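Local coordinates for acetyl-CoA hydrolase/transferase family protein (Porphyromonas gingivalis, PDB 2NVV) that probably hydrolyses acetyl-CoA or transfers its coenzyme A to or from acetate, through a glutamyl-CoA thioester intermediate, and binds zinc, at residues A[55-60]-A[75-80]; A[82-87]-A[98-103]. All coordinates share one frame; numbering follows the deposited sequence.

Contact 1 of 2, residues A[55-60]-A[75-80]; sequences IGMFTG and DAVKFR
This is a buried pairing of two parallel neighbouring strands, 55-58 and 77-81, in the seven-stranded sheet of the N-terminal half. Three backbone bonds join them. Ile55 N gives to Ala76 O, and Lys78 N returns to Ile55 O; each is 3.0 Å long, with the donor above the carbonyl plane. Met57 N gives to Phe79 O at 2.9 Å, in the carbonyl plane. The chain turns a corner at Lys78 between these bonds.

The Phe79 ring folds back over strand 55-58. Its CG sits between the backbone N and the carbonyl carbon (chi1 80°), which brings one ring face over Gly56. Gly56, with no side chain, presents its CA to that face, 3.6 Å from the Phe79 ring centroid, a CH-pi contact. The CE1-CZ edge of Phe79 meets a face of Phe58 in a T-shaped stack, with planes at 67°.

The two strands and helix 65-73 form a beta-alpha-beta unit. On the sheet face of Met57, a selenomethionine, the side chain packs against Leu67, Asp68 and Leu71 of this helix. Met57 SE also lies 4.0 Å from Val77 CG2, and Met57 CB touches Arg80 CD.

The Arg80 chain bends at chi2 (79°) and carries the guanidinium across to Thr59. Thr59 CG2 lies over the centre of one guanidinium face. Thr59 OG1 and Arg80 NH1 both hydrogen-bond to Ala61 O. Arg80 NE forms a salt bridge with Asp68 OD1 of helix 65-73.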
# COMPACT_ATOMS: atom_id res chain seq x y z
N ILE A 55 1.05 -16.42 26.53
CA ILE A 55 0.27 -16.87 25.39
C ILE A 55 0.46 -15.94 24.20
O ILE A 55 0.80 -14.76 24.36
CB ILE A 55 -1.23 -16.90 25.71
CG1 ILE A 55 -1.67 -15.49 26.15
CG2 ILE A 55 -1.53 -17.93 26.79
CD1 ILE A 55 -3.18 -15.32 26.34
N GLY A 56 0.25 -16.48 23.00
CA GLY A 56 0.37 -15.68 21.80
C GLY A 56 -1.00 -15.05 21.66
O GLY A 56 -1.99 -15.70 21.96
N MSE A 57 -1.07 -13.81 21.19
CA MSE A 57 -2.35 -13.14 21.06
C MSE A 57 -2.67 -12.58 19.69
O MSE A 57 -1.92 -11.76 19.16
CB MSE A 57 -2.44 -12.01 22.08
CG MSE A 57 -2.29 -12.45 23.52
SE MSE A 57 -2.20 -10.95 24.74
CE MSE A 57 -3.97 -10.24 24.45
N PHE A 58 -3.79 -13.01 19.13
CA PHE A 58 -4.27 -12.53 17.83
C PHE A 58 -5.61 -11.87 18.15
O PHE A 58 -6.49 -12.51 18.73
CB PHE A 58 -4.55 -13.68 16.85
CG PHE A 58 -3.35 -14.52 16.48
CD1 PHE A 58 -3.24 -15.85 16.92
CD2 PHE A 58 -2.35 -14.01 15.65
CE1 PHE A 58 -2.18 -16.65 16.52
CE2 PHE A 58 -1.28 -14.80 15.25
CZ PHE A 58 -1.18 -16.13 15.69
N THR A 59 -5.76 -10.60 17.78
CA THR A 59 -7.02 -9.89 18.02
C THR A 59 -7.44 -9.17 16.73
O THR A 59 -6.74 -9.22 15.73
CB THR A 59 -6.87 -8.83 19.13
OG1 THR A 59 -5.98 -7.79 18.69
CG2 THR A 59 -6.31 -9.45 20.38
N GLY A 60 -8.60 -8.52 16.77
CA GLY A 60 -9.05 -7.78 15.60
C GLY A 60 -8.25 -6.49 15.59
O GLY A 60 -7.50 -6.22 14.65
N ASP A 75 2.23 -9.93 32.70
CA ASP A 75 3.45 -10.28 31.98
C ASP A 75 3.28 -11.68 31.37
O ASP A 75 4.12 -12.55 31.51
CB ASP A 75 4.65 -10.25 32.94
CG ASP A 75 5.99 -10.42 32.21
OD1 ASP A 75 6.07 -10.09 31.01
OD2 ASP A 75 6.97 -10.87 32.85
N ALA A 76 2.16 -11.87 30.67
CA ALA A 76 1.85 -13.16 30.05
C ALA A 76 1.66 -13.03 28.56
O ALA A 76 0.94 -13.82 27.96
CB ALA A 76 0.59 -13.76 30.70
N VAL A 77 2.31 -12.04 27.96
CA VAL A 77 2.18 -11.82 26.53
C VAL A 77 3.43 -12.29 25.80
O VAL A 77 4.45 -11.60 25.86
CB VAL A 77 1.99 -10.31 26.21
CG1 VAL A 77 1.77 -10.12 24.73
CG2 VAL A 77 0.84 -9.74 27.01
N LYS A 78 3.38 -13.44 25.13
CA LYS A 78 4.57 -13.90 24.42
C LYS A 78 4.71 -13.11 23.12
O LYS A 78 5.81 -12.75 22.71
CB LYS A 78 4.52 -15.41 24.14
CG LYS A 78 3.70 -15.85 22.95
CD LYS A 78 3.96 -17.34 22.62
CE LYS A 78 5.44 -17.60 22.37
NZ LYS A 78 5.72 -18.99 21.90
N PHE A 79 3.58 -12.83 22.47
CA PHE A 79 3.59 -12.03 21.25
C PHE A 79 2.19 -11.48 21.03
O PHE A 79 1.20 -12.10 21.43
CB PHE A 79 4.10 -12.83 20.04
CG PHE A 79 3.07 -13.75 19.41
CD1 PHE A 79 1.98 -13.23 18.71
CD2 PHE A 79 3.22 -15.14 19.49
CE1 PHE A 79 1.05 -14.06 18.10
CE2 PHE A 79 2.30 -15.99 18.88
CZ PHE A 79 1.20 -15.45 18.18
N ARG A 80 2.11 -10.32 20.39
CA ARG A 80 0.84 -9.64 20.15
C ARG A 80 0.68 -9.07 18.73
O ARG A 80 1.62 -8.53 18.16
CB ARG A 80 0.70 -8.51 21.17
CG ARG A 80 -0.56 -7.68 21.04
CD ARG A 80 -1.75 -8.38 21.66
NE ARG A 80 -2.91 -7.49 21.70
CZ ARG A 80 -3.56 -7.05 20.64
NH1 ARG A 80 -4.59 -6.22 20.78
NH2 ARG A 80 -3.19 -7.45 19.43

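Contact 2 of 2, residues A[82-87]-A[98-103]; sequences PYQSNK and TSYFDL
The Tyr100 phenol and the packing of Pro82 on Leu103 carry this buried contact between the 82-87 loop and the short, weakly bonded strand 99-100 with the loop after it. Pro82, after a cis peptide bond, sets CB 4.0 Å from Leu103 CB. Leu103 N bonds Pro82 O at 3.2 Å, though that oxygen's position is less certain. A water donates to Pro82 O and Leu103 O.

Tyr100 has CG anti to the backbone N (chi1 172°), and its hydroxyl ends near Tyr83 CA, which lies at the ring edge. Gln84 N makes a weak, bent bond to Tyr100 OH at 3.3 Å; Asn374 O makes another weak one. Asn374, which Tyr83 also touches, is a predicted CoA-binding residue, so the loop probably borders that site. Gln84 CG comes within 3.7 Å of Tyr100 CE1.

Gln84 OE1 accepts from Asn86 N and NE2 gives to Met373 O, holding both ends of the amide. Asp102 OD1 accepts from Ile376 N. Asp102 lies about 5 Å from a bound zinc ion but is not among the ligands His411, Asp413, Glu416 and His417. Its O bonds ND1 of His417 of the second subunit, consistent with a second-shell contact.

Asn86 is the N-cap of helix 87-94: its OD1 accepts from Leu89 N. Gln84 and Tyr100 pack on Ile93 of that helix and Met372 of strand 371-372, while Leu103 touches Thr81 of strand 77-81.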
# COMPACT_ATOMS: atom_id res chain seq x y z
N PRO A 82 -2.87 -7.60 15.94
CA PRO A 82 -2.08 -6.78 15.03
C PRO A 82 -2.08 -5.29 15.40
O PRO A 82 -1.30 -4.50 14.86
CB PRO A 82 -2.76 -7.04 13.70
CG PRO A 82 -4.22 -7.00 14.10
CD PRO A 82 -4.27 -7.68 15.46
N TYR A 83 -2.95 -4.92 16.33
CA TYR A 83 -3.09 -3.54 16.78
C TYR A 83 -3.45 -3.54 18.26
O TYR A 83 -4.21 -4.40 18.72
CB TYR A 83 -4.22 -2.86 15.99
CG TYR A 83 -4.46 -1.40 16.30
CD1 TYR A 83 -3.87 -0.39 15.53
CD2 TYR A 83 -5.29 -1.01 17.35
CE1 TYR A 83 -4.12 0.96 15.79
CE2 TYR A 83 -5.54 0.33 17.62
CZ TYR A 83 -4.96 1.31 16.84
OH TYR A 83 -5.22 2.64 17.08
N GLN A 84 -2.88 -2.60 19.02
CA GLN A 84 -3.19 -2.48 20.44
C GLN A 84 -3.35 -1.02 20.79
O GLN A 84 -2.97 -0.13 20.02
CB GLN A 84 -2.11 -3.13 21.33
CG GLN A 84 -0.70 -2.56 21.23
CD GLN A 84 -0.55 -1.19 21.87
OE1 GLN A 84 -1.05 -0.95 22.99
NE2 GLN A 84 0.14 -0.29 21.17
N SER A 85 -3.94 -0.77 21.95
CA SER A 85 -4.17 0.59 22.41
C SER A 85 -4.34 0.67 23.94
O SER A 85 -5.20 1.37 24.44
CB SER A 85 -5.41 1.13 21.70
OG SER A 85 -5.74 2.40 22.20
N ASN A 86 -3.50 -0.07 24.66
CA ASN A 86 -3.54 -0.09 26.12
C ASN A 86 -2.18 0.35 26.69
O ASN A 86 -1.14 -0.13 26.26
CB ASN A 86 -3.88 -1.50 26.61
CG ASN A 86 -3.66 -1.68 28.10
OD1 ASN A 86 -2.57 -2.08 28.53
ND2 ASN A 86 -4.68 -1.39 28.90
N LYS A 87 -2.21 1.26 27.66
CA LYS A 87 -1.00 1.81 28.27
C LYS A 87 -0.05 0.79 28.89
O LYS A 87 1.16 0.91 28.76
CB LYS A 87 -1.38 2.85 29.33
CG LYS A 87 -2.07 2.29 30.57
CD LYS A 87 -2.97 3.35 31.22
CE LYS A 87 -2.23 4.66 31.45
NZ LYS A 87 -3.16 5.79 31.76
N THR A 98 8.19 -7.69 25.42
CA THR A 98 7.37 -8.62 24.64
C THR A 98 7.48 -8.31 23.15
O THR A 98 7.96 -7.24 22.77
CB THR A 98 5.88 -8.56 25.02
OG1 THR A 98 5.16 -9.59 24.33
CG2 THR A 98 5.27 -7.22 24.65
N SER A 99 7.04 -9.26 22.32
CA SER A 99 7.08 -9.08 20.87
C SER A 99 5.75 -8.60 20.31
O SER A 99 4.72 -9.26 20.46
CB SER A 99 7.44 -10.39 20.16
OG SER A 99 8.75 -10.80 20.50
N TYR A 100 5.80 -7.46 19.63
CA TYR A 100 4.63 -6.88 19.02
C TYR A 100 4.92 -6.51 17.57
O TYR A 100 5.97 -5.97 17.24
CB TYR A 100 4.21 -5.62 19.79
CG TYR A 100 3.11 -4.82 19.13
CD1 TYR A 100 1.80 -5.31 19.08
CD2 TYR A 100 3.36 -3.56 18.58
CE1 TYR A 100 0.77 -4.57 18.49
CE2 TYR A 100 2.35 -2.81 17.99
CZ TYR A 100 1.05 -3.33 17.95
OH TYR A 100 0.03 -2.58 17.40
N PHE A 101 3.98 -6.82 16.69
CA PHE A 101 4.13 -6.44 15.30
C PHE A 101 2.77 -6.01 14.76
O PHE A 101 1.85 -6.81 14.71
CB PHE A 101 4.76 -7.57 14.47
CG PHE A 101 4.18 -8.94 14.72
CD1 PHE A 101 4.47 -9.64 15.89
CD2 PHE A 101 3.34 -9.54 13.79
CE1 PHE A 101 3.94 -10.89 16.13
CE2 PHE A 101 2.79 -10.80 14.02
CZ PHE A 101 3.10 -11.48 15.20
N ASP A 102 2.65 -4.74 14.41
CA ASP A 102 1.40 -4.21 13.88
C ASP A 102 1.29 -4.49 12.38
O ASP A 102 2.25 -4.30 11.62
CB ASP A 102 1.26 -2.70 14.16
CG ASP A 102 2.51 -1.90 13.79
OD1 ASP A 102 2.37 -0.69 13.48
OD2 ASP A 102 3.63 -2.46 13.82
N LEU A 103 0.11 -4.94 11.97
CA LEU A 103 -0.12 -5.30 10.57
C LEU A 103 -1.26 -4.52 9.98
O LEU A 103 -2.01 -3.87 10.69
CB LEU A 103 -0.46 -6.79 10.48
CG LEU A 103 0.46 -7.79 11.18
CD1 LEU A 103 -0.25 -9.12 11.29
CD2 LEU A 103 1.76 -7.90 10.41
O HOH W 1 -2.26 -2.54 12.95

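From the N terminus, contact 1 comes first: strand 55-58 leads through helix 65-73 into 75-80, and the pairing closes that loop. The chain then runs directly into 82-87, passes helix 87-94 and closes contact 2 at 98-103. The contacts follow in series, neither nested nor crossed, with centres about 9 Å apart. Strand 77-81 ties them together, since it lies between strands 55-58 and 99-100. Val77 O with Thr98 OG1 (2.6 Å) and Arg80 N with Ser99 O (2.8 Å) are probable hydrogen bonds between the contacts. Contact 1 lies within the sheet; contact 2 extends from its edge toward strand 371-372 and the second subunit.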